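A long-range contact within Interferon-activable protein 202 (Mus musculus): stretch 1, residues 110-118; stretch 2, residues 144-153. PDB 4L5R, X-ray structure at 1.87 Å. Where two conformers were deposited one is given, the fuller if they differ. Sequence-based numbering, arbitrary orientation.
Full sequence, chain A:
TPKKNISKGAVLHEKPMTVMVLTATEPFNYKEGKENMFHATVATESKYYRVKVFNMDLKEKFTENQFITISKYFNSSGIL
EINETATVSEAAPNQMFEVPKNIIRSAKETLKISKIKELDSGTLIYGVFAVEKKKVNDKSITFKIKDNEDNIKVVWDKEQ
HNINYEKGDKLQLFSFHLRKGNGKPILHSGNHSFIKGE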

ATOM      1  N   THR A 110      -3.080   7.987  -9.595  1.00 25.86           N
ATOM      2  CA  THR A 110      -3.303   6.595  -9.911  1.00 26.68           C
ATOM      3  C   THR A 110      -2.944   6.346 -11.367  1.00 28.64           C
ATOM      4  O   THR A 110      -3.321   7.116 -12.241  1.00 27.29           O
ATOM      5  CB  THR A 110      -4.767   6.193  -9.659  1.00 26.22           C
ATOM      6  OG1 THR A 110      -5.043   6.287  -8.256  1.00 25.56           O
ATOM      7  CG2 THR A 110      -5.004   4.772 -10.129  1.00 23.43           C
ATOM      8  N   LEU A 111      -2.179   5.288 -11.610  1.00 29.35           N
ATOM      9  CA  LEU A 111      -1.820   4.888 -12.962  1.00 27.55           C
ATOM     10  C   LEU A 111      -3.052   4.520 -13.778  1.00 34.22           C
ATOM     11  O   LEU A 111      -4.019   3.940 -13.254  1.00 28.91           O
ATOM     12  CB  LEU A 111      -0.937   3.648 -12.908  1.00 29.35           C
ATOM     13  CG  LEU A 111       0.517   3.741 -12.497  1.00 40.85           C
ATOM     14  CD1 LEU A 111       1.124   2.369 -12.683  1.00 51.24           C
ATOM     15  CD2 LEU A 111       1.239   4.771 -13.363  1.00 47.76           C
ATOM     16  N   LYS A 112      -3.002   4.833 -15.068  1.00 28.71           N
ATOM     17  CA  LYS A 112      -4.019   4.366 -16.004  1.00 24.38           C
ATOM     18  C   LYS A 112      -4.088   2.836 -16.012  1.00 26.45           C
ATOM     19  O   LYS A 112      -3.066   2.143 -15.950  1.00 26.31           O
ATOM     20  CB  LYS A 112      -3.715   4.874 -17.416  1.00 27.68           C
ATOM     21  CG  LYS A 112      -3.950   6.363 -17.623  1.00 36.54           C
ATOM     22  CD  LYS A 112      -5.389   6.753 -17.349  1.00 48.97           C
ATOM     23  CE  LYS A 112      -5.672   8.165 -17.840  1.00 62.10           C
ATOM     24  NZ  LYS A 112      -7.050   8.609 -17.493  1.00 61.48           N
ATOM     25  N   ILE A 113      -5.303   2.316 -16.085  1.00 24.23           N
ATOM     26  CA  ILE A 113      -5.503   0.879 -16.123  1.00 26.36           C
ATOM     27  C   ILE A 113      -4.796   0.231 -17.308  1.00 33.90           C
ATOM     28  O   ILE A 113      -4.211  -0.851 -17.174  1.00 27.86           O
ATOM     29  CB  ILE A 113      -7.000   0.544 -16.101  1.00 30.13           C
ATOM     30  CG1 ILE A 113      -7.552   0.853 -14.704  1.00 25.07           C
ATOM     31  CG2 ILE A 113      -7.242  -0.927 -16.465  1.00 28.03           C
ATOM     32  CD1 ILE A 113      -9.043   0.607 -14.575  1.00 24.99           C
ATOM     33  N   SER A 114      -4.821   0.892 -18.466  1.00 30.20           N
ATOM     34  CA  SER A 114      -4.128   0.325 -19.604  1.00 34.37           C
ATOM     35  C   SER A 114      -2.632   0.207 -19.290  1.00 32.33           C
ATOM     36  O   SER A 114      -2.001  -0.774 -19.677  1.00 37.75           O
ATOM     37  CB  SER A 114      -4.414   1.088 -20.911  1.00 37.97           C
ATOM     38  OG  SER A 114      -3.947   2.422 -20.849  1.00 53.84           O
ATOM     39  N   LYS A 115      -2.072   1.166 -18.545  1.00 29.92           N
ATOM     40  CA  LYS A 115      -0.657   1.105 -18.175  1.00 33.88           C
ATOM     41  C   LYS A 115      -0.405   0.043 -17.100  1.00 36.65           C
ATOM     42  O   LYS A 115       0.633  -0.633 -17.101  1.00 29.96           O
ATOM     43  CB  LYS A 115      -0.148   2.475 -17.702  1.00 32.07           C
ATOM     44  CG  LYS A 115       0.103   3.488 -18.826  1.00 42.30           C
ATOM     45  CD  LYS A 115       1.284   3.080 -19.701  1.00 48.86           C
ATOM     46  N   ILE A 116      -1.346  -0.100 -16.175  1.00 30.09           N
ATOM     47  CA  ILE A 116      -1.218  -1.136 -15.163  1.00 29.15           C
ATOM     48  C   ILE A 116      -1.045  -2.508 -15.815  1.00 25.67           C
ATOM     49  O   ILE A 116      -0.182  -3.300 -15.397  1.00 27.98           O
ATOM     50  CB  ILE A 116      -2.420  -1.127 -14.185  1.00 24.57           C
ATOM     51  CG1 ILE A 116      -2.292   0.062 -13.218  1.00 30.91           C
ATOM     52  CG2 ILE A 116      -2.499  -2.441 -13.415  1.00 29.62           C
ATOM     53  CD1 ILE A 116      -3.565   0.341 -12.412  1.00 27.57           C
ATOM     54  N   LYS A 117      -1.832  -2.760 -16.867  1.00 25.75           N
ATOM     55  CA  LYS A 117      -1.852  -4.057 -17.534  1.00 33.63           C
ATOM     56  C   LYS A 117      -0.522  -4.441 -18.182  1.00 37.46           C
ATOM     57  O   LYS A 117      -0.273  -5.615 -18.459  1.00 41.70           O
ATOM     58  CB  LYS A 117      -2.989  -4.112 -18.564  1.00 33.31           C
ATOM     59  CG  LYS A 117      -4.402  -4.126 -17.939  1.00 32.22           C
ATOM     60  CD  LYS A 117      -5.485  -4.186 -19.019  1.00 35.43           C
ATOM     61  CE  LYS A 117      -6.885  -4.260 -18.413  1.00 33.25           C
ATOM     62  NZ  LYS A 117      -7.940  -4.369 -19.463  1.00 32.08           N
ATOM     63  N   GLU A 118       0.333  -3.456 -18.417  1.00 35.69           N
ATOM     64  CA  GLU A 118       1.619  -3.712 -19.064  1.00 35.55           C
ATOM     65  C   GLU A 118       2.725  -4.089 -18.077  1.00 39.91           C
ATOM     66  O   GLU A 118       3.812  -4.504 -18.486  1.00 40.40           O
ATOM     67  CB  GLU A 118       2.040  -2.496 -19.888  1.00 40.00           C
ATOM     68  CG  GLU A 118       1.070  -2.158 -21.018  1.00 38.35           C
ATOM     69  N   LYS A 144     -15.641  -4.707 -11.030  1.00 22.42           N
ATOM     70  CA  LYS A 144     -15.124  -4.231 -12.304  1.00 21.66           C
ATOM     71  C   LYS A 144     -14.817  -2.765 -12.073  1.00 24.56           C
ATOM     72  O   LYS A 144     -15.730  -1.963 -11.828  1.00 28.40           O
ATOM     73  CB  LYS A 144     -16.184  -4.392 -13.397  1.00 25.29           C
ATOM     74  CG  LYS A 144     -15.750  -3.877 -14.754  1.00 29.75           C
ATOM     75  CD  LYS A 144     -16.879  -4.080 -15.773  1.00 38.98           C
ATOM     76  CE  LYS A 144     -16.513  -3.529 -17.133  1.00 37.38           C
ATOM     77  NZ  LYS A 144     -17.650  -3.699 -18.109  1.00 46.36           N
ATOM     78  N   ILE A 145     -13.532  -2.416 -12.090  1.00 23.33           N
ATOM     79  CA  ILE A 145     -13.151  -1.020 -11.963  1.00 19.39           C
ATOM     80  C   ILE A 145     -12.763  -0.458 -13.331  1.00 23.36           C
ATOM     81  O   ILE A 145     -12.463  -1.207 -14.254  1.00 25.56           O
ATOM     82  CB  ILE A 145     -12.003  -0.822 -10.962  1.00 19.52           C
ATOM     83  CG1 ILE A 145     -10.763  -1.632 -11.364  1.00 19.09           C
ATOM     84  CG2 ILE A 145     -12.463  -1.209  -9.547  1.00 26.24           C
ATOM     85  CD1 ILE A 145      -9.470  -1.241 -10.572  1.00 24.11           C
ATOM     86  N   LYS A 146     -12.778   0.861 -13.458  1.00 22.28           N
ATOM     87  CA  LYS A 146     -12.522   1.482 -14.750  1.00 29.84           C
ATOM     88  C   LYS A 146     -11.965   2.881 -14.579  1.00 32.05           C
ATOM     89  O   LYS A 146     -12.112   3.501 -13.523  1.00 28.94           O
ATOM     90  CB  LYS A 146     -13.822   1.567 -15.550  1.00 28.41           C
ATOM     91  CG  LYS A 146     -14.863   2.473 -14.914  1.00 32.25           C
ATOM     92  CD  LYS A 146     -16.027   2.719 -15.857  1.00 42.92           C
ATOM     93  CE  LYS A 146     -17.086   3.594 -15.207  1.00 55.05           C
ATOM     94  NZ  LYS A 146     -18.192   3.924 -16.156  1.00 64.97           N
ATOM     95  N   ASP A 147     -11.315   3.366 -15.629  1.00 26.70           N
ATOM     96  CA  ASP A 147     -11.035   4.779 -15.771  1.00 28.13           C
ATOM     97  C   ASP A 147     -11.557   5.169 -17.160  1.00 35.03           C
ATOM     98  O   ASP A 147     -12.250   4.378 -17.803  1.00 34.85           O
ATOM     99  CB  ASP A 147      -9.544   5.098 -15.552  1.00 33.21           C
ATOM    100  CG  ASP A 147      -8.606   4.288 -16.450  1.00 35.85           C
ATOM    101  OD1 ASP A 147      -8.986   3.972 -17.600  1.00 33.70           O
ATOM    102  OD2 ASP A 147      -7.461   3.992 -16.016  1.00 30.75           O
ATOM    103  N   ASN A 148     -11.237   6.376 -17.610  0.57 30.41           N
ATOM    104  CA  ASN A 148     -11.773   6.883 -18.868  0.57 39.52           C
ATOM    105  C   ASN A 148     -11.469   6.011 -20.090  0.57 41.50           C
ATOM    106  O   ASN A 148     -12.193   6.057 -21.085  0.57 42.15           O
ATOM    107  CB  ASN A 148     -11.301   8.323 -19.106  0.57 47.08           C
ATOM    108  CG  ASN A 148      -9.818   8.508 -18.815  0.57 51.34           C
ATOM    109  OD1 ASN A 148      -8.999   7.636 -19.109  0.57 52.68           O
ATOM    110  ND2 ASN A 148      -9.468   9.649 -18.222  0.57 53.00           N
ATOM    111  N   GLU A 149     -10.409   5.210 -20.013  0.57 38.52           N
ATOM    112  CA  GLU A 149      -9.931   4.488 -21.191  0.57 35.98           C
ATOM    113  C   GLU A 149      -9.978   2.950 -21.108  0.57 37.48           C
ATOM    114  O   GLU A 149      -9.949   2.279 -22.135  0.57 35.08           O
ATOM    115  CB  GLU A 149      -8.532   5.000 -21.602  0.57 28.98           C
ATOM    116  CG  GLU A 149      -8.543   6.465 -22.052  0.57 37.21           C
ATOM    117  CD  GLU A 149      -7.163   7.017 -22.402  0.57 44.12           C
ATOM    118  OE1 GLU A 149      -6.189   6.674 -21.699  0.57 41.96           O
ATOM    119  OE2 GLU A 149      -7.056   7.803 -23.381  0.57 43.91           O
ATOM    120  N   ASP A 150     -10.078   2.394 -19.902  1.00 30.69           N
ATOM    121  CA  ASP A 150     -10.045   0.943 -19.732  1.00 26.69           C
ATOM    122  C   ASP A 150     -10.708   0.434 -18.440  1.00 26.65           C
ATOM    123  O   ASP A 150     -11.090   1.221 -17.577  1.00 31.66           O
ATOM    124  CB  ASP A 150      -8.599   0.435 -19.833  1.00 26.53           C
ATOM    125  CG  ASP A 150      -8.518  -1.021 -20.281  1.00 36.50           C
ATOM    126  OD1 ASP A 150      -9.573  -1.600 -20.631  1.00 42.49           O
ATOM    127  OD2 ASP A 150      -7.399  -1.584 -20.292  1.00 44.58           O
ATOM    128  N   ASN A 151     -10.857  -0.881 -18.337  1.00 27.56           N
ATOM    129  CA  ASN A 151     -11.425  -1.500 -17.138  1.00 23.66           C
ATOM    130  C   ASN A 151     -10.660  -2.765 -16.796  1.00 26.27           C
ATOM    131  O   ASN A 151      -9.942  -3.306 -17.633  1.00 30.02           O
ATOM    132  CB  ASN A 151     -12.911  -1.799 -17.328  1.00 27.46           C
ATOM    133  CG  ASN A 151     -13.167  -2.760 -18.469  1.00 39.27           C
ATOM    134  OD1 ASN A 151     -12.903  -3.954 -18.354  1.00 39.49           O
ATOM    135  ND2 ASN A 151     -13.671  -2.239 -19.585  1.00 38.58           N
ATOM    136  N   ILE A 152     -10.796  -3.234 -15.557  1.00 26.94           N
ATOM    137  CA  ILE A 152     -10.095  -4.431 -15.140  1.00 24.17           C
ATOM    138  C   ILE A 152     -10.851  -5.060 -13.969  1.00 25.54           C
ATOM    139  O   ILE A 152     -11.524  -4.368 -13.206  1.00 25.07           O
ATOM    140  CB  ILE A 152      -8.613  -4.124 -14.776  1.00 27.69           C
ATOM    141  CG1 ILE A 152      -7.820  -5.424 -14.579  1.00 30.02           C
ATOM    142  CG2 ILE A 152      -8.532  -3.209 -13.572  1.00 29.05           C
ATOM    143  CD1 ILE A 152      -6.313  -5.234 -14.341  1.00 28.86           C
ATOM    144  N   LYS A 153     -10.765  -6.377 -13.849  1.00 24.37           N
ATOM    145  CA  LYS A 153     -11.432  -7.074 -12.750  1.00 27.42           C
ATOM    146  C   LYS A 153     -10.581  -7.058 -11.481  1.00 27.36           C
ATOM    147  O   LYS A 153      -9.372  -7.262 -11.536  1.00 24.75           O
ATOM    148  CB  LYS A 153     -11.714  -8.514 -13.155  1.00 30.24           C
ATOM    149  CG  LYS A 153     -12.529  -9.303 -12.161  1.00 36.20           C
ATOM    150  CD  LYS A 153     -12.371 -10.778 -12.467  1.00 39.87           C
ATOM    151  CE  LYS A 153     -13.666 -11.509 -12.331  1.00 36.21           C
ATOM    152  NZ  LYS A 153     -13.464 -12.924 -12.733  1.00 44.83           N
TER
HETATM  153  O   HOH W   1      -6.667   4.624 -13.534  1.00 28.30           O
HETATM  154  O   HOH W   2      -6.563   3.101 -18.931  1.00 32.08           O

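The start of a short helix packs against a β-hairpin turn in a mixed contact, in which one buried isoleucine packs between the strands and hydrogen bonds and a salt bridge add to the contact. The helix follows K112, the N-cap residue, and its first turn has backbone amides without partners from a preceding turn. D147 supplies one acceptor: its OD2 lies 2.7 Å from I113 N, with a nearly linear N-H...O angle of 175°. The carboxylate also serves its own turn, since OD1 accepts from E149 N (3.1 Å) and D150 N (3.0 Å). Two waters extend this arrangement. Water 1 donates to L111 O and to D147 OD2, both at 2.7 Å, while water 2 accepts from S114 N and donates to D147 OD1, both at 2.9 Å.

I113 points toward the hairpin and spans its two strands: CD1 lies 3.6 Å from K146 CA and 4.3 Å from I145 CG1, and I152 is met by both ends of the side chain, CG2 lying 3.9 Å from I152 CB and CD1 4.0 Å from I152 CG2. Lysines extend the contact beyond this apolar centre. K117, fully extended beyond chi1, places NZ 3.0 Å from D150 OD2 in a salt bridge and 2.9 Å from N151 O in a hydrogen bond. K112 NZ donates to N148 OD1 at 2.7 Å, in the one of N148's two deposited conformers given here.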